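Local atomic coordinates of NADPH-dependent aldehyde reductase YqhD (PDB entry 4QGS), a protein that catalyses the NADPH-dependent reduction of a broad range of short-chain aldehydes to alcohols, using one zinc ion per subunit. Residues I23-G28 against N254-A259; L300-N305 against R391-A396; P80-L85 against T112-A117. All blocks are in the same frame, centred on the assembly; numbering follows the deposited sequence.

How the contacts relate
Contact 1 opens first along the chain, at 23-28; contact 3 lies wholly inside the loop it closes, and contact 2 follows both. Contact 3 packs two helices against each other in the N-terminal nucleotide-binding half. Contact 1 brings outer strand 22-25 of that half's six-stranded parallel sheet against helix 249-262 of the helical C-terminal half. Contact 2 joins helices 292-306 and 387-396 within this second half. The centres of contacts 1 and 3 are about 26 Å apart; that of contact 2 is about 34 Å from the centre of contact 1 and about 36 Å from that of contact 3, across the chain's centre from both. Thus each half has an internal contact, and contact 1 bridges them.

Contact 1 (I23-G28 against N254-A259); sequences ILFGKG and NVMWAA
The backbone carbonyl O of M256, the residue whose sulfur reaches the F25 ring, accepts a hydrogen bond from the hydroxyl OG1 of T260, one turn further along helix 249-262. What crosses to strand 22-25 is apolar. M256 SD stands 4.3 Å from F25 CE1, a Met-aromatic contact made obliquely: the sulfur is 5.2 Å from the ring centroid and 48° off its normal. W257 is the ring's second partner on this helix. Its indole presents an edge to the face of F25, the five-membered ring and the phenyl having centroids 5.3 Å apart and planes at 60°. The closest approaches are at W257 CB, 3.9 Å from F25 CE1, and at the indole carbon W257 CE3, 3.9 Å from F25 CD1.

The strand is one of the two edge strands of the parallel sheet in the nucleotide-binding half, held to strand 183-186 by backbone hydrogen bonds of L24 and of G26 just beyond its end, and the helix belongs to the metal-binding half. The two-domain build of the iron-containing alcohol dehydrogenases is bridged here. M256 also touches T191 and L186, and its side chain is about 6 Å from that of Y190, a residue that binds NADP(+).

F25 extends toward the helix with CG anti to the backbone N (chi1 -171°), which carries the ring to W257 CB and the indole carbon CE3. An alanine in place of F25 would remove the ring and would probably leave the W257 edge and M256 SD without their shared partner, opening a gap between strand and helix. Two residues earlier on the strand, I23 sends its CG2 branch to the six-membered part of the indole, 3.9 Å from W257 CZ3, while its side chain also rests on A184 and L186.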
# COMPACT_ATOMS: atom_id res chain seq x y z
N ILE A 23 -10.47 -10.85 8.75
CA ILE A 23 -9.88 -11.40 7.52
C ILE A 23 -10.46 -12.76 7.19
O ILE A 23 -10.37 -13.69 7.98
CB ILE A 23 -8.36 -11.55 7.66
CG1 ILE A 23 -7.72 -10.19 8.01
CG2 ILE A 23 -7.76 -12.11 6.38
CD1 ILE A 23 -7.91 -9.14 6.97
N LEU A 24 -11.04 -12.87 6.00
CA LEU A 24 -11.50 -14.15 5.49
C LEU A 24 -10.52 -14.57 4.41
O LEU A 24 -10.56 -14.03 3.31
CB LEU A 24 -12.93 -14.06 4.96
CG LEU A 24 -13.99 -13.51 5.93
CD1 LEU A 24 -15.35 -13.40 5.24
CD2 LEU A 24 -14.09 -14.36 7.18
N PHE A 25 -9.62 -15.49 4.73
CA PHE A 25 -8.51 -15.81 3.84
C PHE A 25 -8.59 -17.20 3.22
O PHE A 25 -8.96 -18.17 3.89
CB PHE A 25 -7.18 -15.68 4.61
CG PHE A 25 -5.95 -15.76 3.73
CD1 PHE A 25 -5.30 -14.61 3.32
CD2 PHE A 25 -5.44 -16.99 3.33
CE1 PHE A 25 -4.17 -14.68 2.51
CE2 PHE A 25 -4.31 -17.07 2.51
CZ PHE A 25 -3.68 -15.91 2.11
N GLY A 26 -8.22 -17.30 1.95
CA GLY A 26 -7.97 -18.60 1.35
C GLY A 26 -8.76 -18.91 0.10
O GLY A 26 -9.65 -18.14 -0.28
N LYS A 27 -8.43 -20.03 -0.53
CA LYS A 27 -9.13 -20.51 -1.71
C LYS A 27 -10.61 -20.67 -1.44
O LYS A 27 -11.02 -21.45 -0.56
CB LYS A 27 -8.54 -21.85 -2.17
CG LYS A 27 -9.23 -22.42 -3.40
CD LYS A 27 -8.74 -23.83 -3.72
CE LYS A 27 -7.23 -23.94 -3.63
NZ LYS A 27 -6.68 -25.03 -4.50
N GLY A 28 -11.42 -19.92 -2.18
CA GLY A 28 -12.86 -19.99 -2.04
C GLY A 28 -13.38 -19.29 -0.80
O GLY A 28 -14.51 -19.54 -0.39
N ASN A 254 1.25 -17.37 0.23
CA ASN A 254 2.30 -16.81 1.08
C ASN A 254 2.60 -15.37 0.70
O ASN A 254 2.82 -14.53 1.57
CB ASN A 254 3.58 -17.64 1.00
CG ASN A 254 3.54 -18.84 1.92
OD1 ASN A 254 3.17 -18.72 3.09
ND2 ASN A 254 3.93 -20.00 1.40
N VAL A 255 2.60 -15.06 -0.59
CA VAL A 255 2.93 -13.70 -0.99
C VAL A 255 1.80 -12.74 -0.59
O VAL A 255 2.05 -11.66 -0.06
CB VAL A 255 3.22 -13.61 -2.50
CG1 VAL A 255 3.36 -12.15 -2.93
CG2 VAL A 255 4.48 -14.38 -2.80
N MET A 256 0.56 -13.17 -0.78
CA MET A 256 -0.59 -12.33 -0.44
C MET A 256 -0.65 -12.05 1.06
O MET A 256 -0.95 -10.92 1.48
CB MET A 256 -1.89 -12.99 -0.90
CG MET A 256 -3.09 -12.07 -0.82
SD MET A 256 -4.59 -12.92 -1.39
CE MET A 256 -5.60 -11.52 -1.88
N TRP A 257 -0.39 -13.07 1.87
CA TRP A 257 -0.49 -12.93 3.32
C TRP A 257 0.68 -12.13 3.86
O TRP A 257 0.51 -11.27 4.72
CB TRP A 257 -0.59 -14.30 4.00
CG TRP A 257 -1.00 -14.27 5.48
CD1 TRP A 257 -0.45 -15.02 6.50
CD2 TRP A 257 -2.03 -13.47 6.09
NE1 TRP A 257 -1.08 -14.73 7.69
CE2 TRP A 257 -2.05 -13.78 7.47
CE3 TRP A 257 -2.94 -12.52 5.61
CZ2 TRP A 257 -2.94 -13.18 8.36
CZ3 TRP A 257 -3.82 -11.93 6.49
CH2 TRP A 257 -3.82 -12.27 7.86
N ALA A 258 1.87 -12.38 3.32
CA ALA A 258 3.03 -11.57 3.68
C ALA A 258 2.82 -10.09 3.35
O ALA A 258 3.13 -9.22 4.17
CB ALA A 258 4.29 -12.09 2.98
N ALA A 259 2.31 -9.81 2.14
CA ALA A 259 2.10 -8.44 1.71
C ALA A 259 1.06 -7.76 2.59
O ALA A 259 1.16 -6.58 2.92
CB ALA A 259 1.68 -8.41 0.21

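Contact 2 (L300-N305 against R391-A396); sequences LPALWN and RRIYEA
A302 and L303 both touch I393, but the flat group beside them, the indole of W304, lies on another side of helix 292-306: L300 CG sits 3.9 Å above one face, over its centre, and the Y318 ring meets the indole edge-to-face. Y394 of the second helix has its CB bond pointing away from the first, and its OH hydrogen-bonds to L280 O. Two helices of the all-helical, metal-binding half pack together here, the axes of their short segments 8.5 Å apart at closest approach and running at 128° to each other. Helix 292-306 starts at H292, a zinc ligand, although the side chain of L303 is about 13 Å from the zinc ion.

The single methyl of A302 probably helps the helices come this close. That CB rests 3.6 Å from I393 O, and A396 CB is a further neighbour at 4.3 Å. I393 is the main side chain from the second helix. With CG1 beside its backbone N (chi1 -66°), it reaches forward on two branches at once. CG2 comes up against the backbone of the first helix, 3.9 Å from L303 N, and touches A302 CB too. The longer branch carries CD1 past the leucine, where L303 CG lies 3.9 Å from I393 CD1 and L303 CD1 follows at 4.0 Å from that same methyl.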
# COMPACT_ATOMS: atom_id res chain seq x y z
N LEU A 300 15.37 3.37 -2.79
CA LEU A 300 15.79 2.66 -1.56
C LEU A 300 17.30 2.39 -1.47
O LEU A 300 17.92 2.75 -0.46
CB LEU A 300 15.04 1.33 -1.41
CG LEU A 300 15.31 0.65 -0.06
CD1 LEU A 300 14.60 1.37 1.07
CD2 LEU A 300 14.86 -0.80 -0.13
N PRO A 301 17.90 1.74 -2.49
CA PRO A 301 19.31 1.40 -2.27
C PRO A 301 20.19 2.65 -2.23
O PRO A 301 21.17 2.67 -1.48
CB PRO A 301 19.66 0.49 -3.44
CG PRO A 301 18.63 0.83 -4.51
CD PRO A 301 17.39 1.20 -3.77
N ALA A 302 19.85 3.68 -3.00
CA ALA A 302 20.60 4.93 -2.94
C ALA A 302 20.44 5.59 -1.57
O ALA A 302 21.40 6.12 -1.00
CB ALA A 302 20.15 5.89 -4.05
N LEU A 303 19.22 5.55 -1.03
CA LEU A 303 18.95 6.16 0.27
C LEU A 303 19.70 5.42 1.38
O LEU A 303 20.26 6.05 2.29
CB LEU A 303 17.44 6.18 0.55
CG LEU A 303 17.04 6.91 1.84
CD1 LEU A 303 15.73 7.69 1.69
CD2 LEU A 303 16.93 5.93 3.00
N TRP A 304 19.69 4.10 1.31
CA TRP A 304 20.38 3.29 2.31
C TRP A 304 21.88 3.59 2.35
O TRP A 304 22.47 3.73 3.42
CB TRP A 304 20.13 1.81 2.05
CG TRP A 304 18.88 1.28 2.68
CD1 TRP A 304 17.99 1.95 3.48
CD2 TRP A 304 18.38 -0.05 2.55
NE1 TRP A 304 16.97 1.11 3.87
CE2 TRP A 304 17.19 -0.13 3.31
CE3 TRP A 304 18.83 -1.18 1.87
CZ2 TRP A 304 16.44 -1.30 3.39
CZ3 TRP A 304 18.09 -2.35 1.96
CH2 TRP A 304 16.91 -2.40 2.73
N ASN A 305 22.50 3.72 1.18
CA ASN A 305 23.93 4.04 1.18
C ASN A 305 24.18 5.41 1.78
O ASN A 305 25.13 5.60 2.54
CB ASN A 305 24.52 3.98 -0.23
CG ASN A 305 25.96 4.45 -0.26
OD1 ASN A 305 26.84 3.82 0.33
ND2 ASN A 305 26.20 5.57 -0.91
N ARG A 391 18.86 15.61 -2.73
CA ARG A 391 19.63 15.82 -3.95
C ARG A 391 20.70 14.75 -4.12
O ARG A 391 20.83 14.17 -5.18
CB ARG A 391 20.27 17.21 -3.94
CG ARG A 391 20.93 17.59 -5.26
CD ARG A 391 21.67 18.91 -5.13
NE ARG A 391 21.97 19.47 -6.44
CZ ARG A 391 22.84 20.46 -6.62
NH1 ARG A 391 23.49 20.96 -5.56
NH2 ARG A 391 23.07 20.93 -7.83
N ARG A 392 21.46 14.47 -3.06
CA ARG A 392 22.51 13.46 -3.15
C ARG A 392 21.94 12.07 -3.42
O ARG A 392 22.56 11.27 -4.12
CB ARG A 392 23.33 13.43 -1.86
CG ARG A 392 24.29 14.60 -1.72
CD ARG A 392 25.42 14.27 -0.74
NE ARG A 392 24.90 13.88 0.56
CZ ARG A 392 24.67 14.74 1.56
NH1 ARG A 392 24.92 16.03 1.40
NH2 ARG A 392 24.20 14.29 2.72
N ILE A 393 20.79 11.79 -2.84
CA ILE A 393 20.15 10.50 -3.03
C ILE A 393 19.67 10.31 -4.47
O ILE A 393 19.96 9.29 -5.09
CB ILE A 393 18.98 10.31 -2.05
CG1 ILE A 393 19.52 10.24 -0.62
CG2 ILE A 393 18.20 9.02 -2.38
CD1 ILE A 393 18.42 10.31 0.41
N TYR A 394 18.95 11.29 -5.01
CA TYR A 394 18.52 11.24 -6.41
C TYR A 394 19.73 11.13 -7.35
O TYR A 394 19.73 10.38 -8.32
CB TYR A 394 17.71 12.47 -6.79
CG TYR A 394 16.26 12.52 -6.33
CD1 TYR A 394 15.41 11.43 -6.49
CD2 TYR A 394 15.75 13.69 -5.78
CE1 TYR A 394 14.07 11.50 -6.08
CE2 TYR A 394 14.42 13.78 -5.37
CZ TYR A 394 13.59 12.68 -5.53
OH TYR A 394 12.28 12.81 -5.12
N GLU A 395 20.77 11.90 -7.05
CA GLU A 395 21.95 11.89 -7.89
C GLU A 395 22.62 10.51 -7.91
O GLU A 395 23.00 10.01 -8.97
CB GLU A 395 22.94 12.96 -7.41
CG GLU A 395 24.22 13.01 -8.20
CD GLU A 395 24.04 13.54 -9.61
OE1 GLU A 395 24.86 13.15 -10.47
OE2 GLU A 395 23.11 14.35 -9.88
N ALA A 396 22.72 9.88 -6.75
CA ALA A 396 23.32 8.56 -6.65
C ALA A 396 22.45 7.50 -7.31
O ALA A 396 22.92 6.42 -7.63
CB ALA A 396 23.56 8.20 -5.18

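Contact 3 (P80-L85 against T112-A117); sequences PAYETL and TKFIAA
From CB outward, the L85 side chain is met first by the ring of F114, then by I115. L85 CB lies 3.7 Å from F114 CD2, and the ring carbon CE2 is its next neighbour. All three are in the Rossmann-like nucleotide-binding half, where helix 82-95 leads from strand 69-73 to strand 99-104 and helix 106-119 follows that strand; S107 and D110, both NADP(+)-binding residues, stand near the start of the second helix.

Beyond CB the leucine forks. With CG beside the backbone N (chi1 -57°) and CD1 extended away from CA (chi2 -179°), CD1 comes within 3.6 Å of F114 CD2, approaching the ring obliquely, and it also nears F114 CB. The other methyl takes a separate partner: L85 CD2 is 4.1 Å from I115 CD1, the two side chains crossing at about a right angle. I115 reaches the backbone as well, its CG1 lying 3.7 Å from L85 O.

At its far end the F114 ring passes to a second residue of helix 82-95, Y82. I163 of strand 161-163 touches both L85 and F114, helping to enclose the pair, and E77 OE2 accepts from A81 N at the N-cap of the helix carrying L85. F114 CZ lies 4.0 Å from each of Y82 CD1 and Y82 CE1, the rings meeting obliquely.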
# COMPACT_ATOMS: atom_id res chain seq x y z
N PRO A 80 -8.81 7.76 -6.99
CA PRO A 80 -10.25 8.00 -7.08
C PRO A 80 -10.61 9.48 -6.96
O PRO A 80 -10.18 10.14 -6.01
CB PRO A 80 -10.81 7.19 -5.90
CG PRO A 80 -9.65 6.95 -4.99
CD PRO A 80 -8.46 6.85 -5.89
N ALA A 81 -11.38 9.98 -7.92
CA ALA A 81 -11.71 11.41 -7.97
C ALA A 81 -12.83 11.78 -7.00
O ALA A 81 -13.81 11.05 -6.86
CB ALA A 81 -12.10 11.81 -9.39
N TYR A 82 -12.67 12.93 -6.35
CA TYR A 82 -13.68 13.47 -5.45
C TYR A 82 -15.00 13.66 -6.19
O TYR A 82 -16.08 13.57 -5.60
CB TYR A 82 -13.21 14.81 -4.85
CG TYR A 82 -14.25 15.55 -4.02
CD1 TYR A 82 -14.32 15.38 -2.65
CD2 TYR A 82 -15.14 16.44 -4.62
CE1 TYR A 82 -15.26 16.05 -1.88
CE2 TYR A 82 -16.08 17.12 -3.86
CZ TYR A 82 -16.13 16.93 -2.50
OH TYR A 82 -17.06 17.60 -1.73
N GLU A 83 -14.89 13.92 -7.49
CA GLU A 83 -16.04 13.96 -8.39
C GLU A 83 -16.88 12.71 -8.21
O GLU A 83 -18.01 12.77 -7.71
CB GLU A 83 -15.59 14.03 -9.85
CG GLU A 83 -14.88 15.30 -10.28
CD GLU A 83 -14.47 15.25 -11.74
OE1 GLU A 83 -15.37 15.10 -12.60
OE2 GLU A 83 -13.26 15.35 -12.03
N THR A 84 -16.31 11.59 -8.62
CA THR A 84 -17.04 10.34 -8.77
C THR A 84 -17.51 9.77 -7.44
O THR A 84 -18.61 9.24 -7.34
CB THR A 84 -16.18 9.29 -9.50
OG1 THR A 84 -15.65 9.87 -10.70
CG2 THR A 84 -17.01 8.08 -9.85
N LEU A 85 -16.67 9.89 -6.41
CA LEU A 85 -17.03 9.36 -5.10
C LEU A 85 -18.28 10.07 -4.56
O LEU A 85 -19.12 9.44 -3.92
CB LEU A 85 -15.85 9.50 -4.13
CG LEU A 85 -14.56 8.82 -4.58
CD1 LEU A 85 -13.47 8.98 -3.55
CD2 LEU A 85 -14.78 7.34 -4.89
N THR A 112 -13.98 3.83 -1.48
CA THR A 112 -15.16 3.34 -0.80
C THR A 112 -15.14 3.76 0.67
O THR A 112 -16.18 4.05 1.26
CB THR A 112 -15.29 1.81 -0.95
OG1 THR A 112 -15.36 1.50 -2.35
CG2 THR A 112 -16.53 1.30 -0.25
N LYS A 113 -13.95 3.81 1.26
CA LYS A 113 -13.81 4.29 2.63
C LYS A 113 -14.35 5.72 2.72
O LYS A 113 -15.04 6.09 3.67
CB LYS A 113 -12.36 4.24 3.09
CG LYS A 113 -11.83 2.84 3.37
CD LYS A 113 -10.43 2.88 3.97
CE LYS A 113 -9.90 1.49 4.25
NZ LYS A 113 -8.55 1.54 4.88
N PHE A 114 -14.03 6.51 1.71
CA PHE A 114 -14.48 7.89 1.69
C PHE A 114 -16.00 7.96 1.56
O PHE A 114 -16.64 8.73 2.27
CB PHE A 114 -13.81 8.65 0.56
CG PHE A 114 -14.29 10.05 0.41
CD1 PHE A 114 -13.92 11.03 1.33
CD2 PHE A 114 -15.12 10.40 -0.63
CE1 PHE A 114 -14.38 12.32 1.19
CE2 PHE A 114 -15.57 11.68 -0.77
CZ PHE A 114 -15.20 12.65 0.14
N ILE A 115 -16.56 7.15 0.67
CA ILE A 115 -18.01 7.11 0.50
C ILE A 115 -18.71 6.76 1.82
O ILE A 115 -19.69 7.40 2.19
CB ILE A 115 -18.41 6.10 -0.59
CG1 ILE A 115 -17.85 6.53 -1.94
CG2 ILE A 115 -19.92 5.98 -0.68
CD1 ILE A 115 -17.92 5.45 -3.02
N ALA A 116 -18.19 5.76 2.52
CA ALA A 116 -18.77 5.31 3.79
C ALA A 116 -18.83 6.42 4.84
O ALA A 116 -19.80 6.54 5.58
CB ALA A 116 -17.99 4.13 4.33
N ALA A 117 -17.77 7.22 4.91
CA ALA A 117 -17.70 8.28 5.91
C ALA A 117 -18.50 9.50 5.47
O ALA A 117 -19.27 10.07 6.24
CB ALA A 117 -16.26 8.67 6.18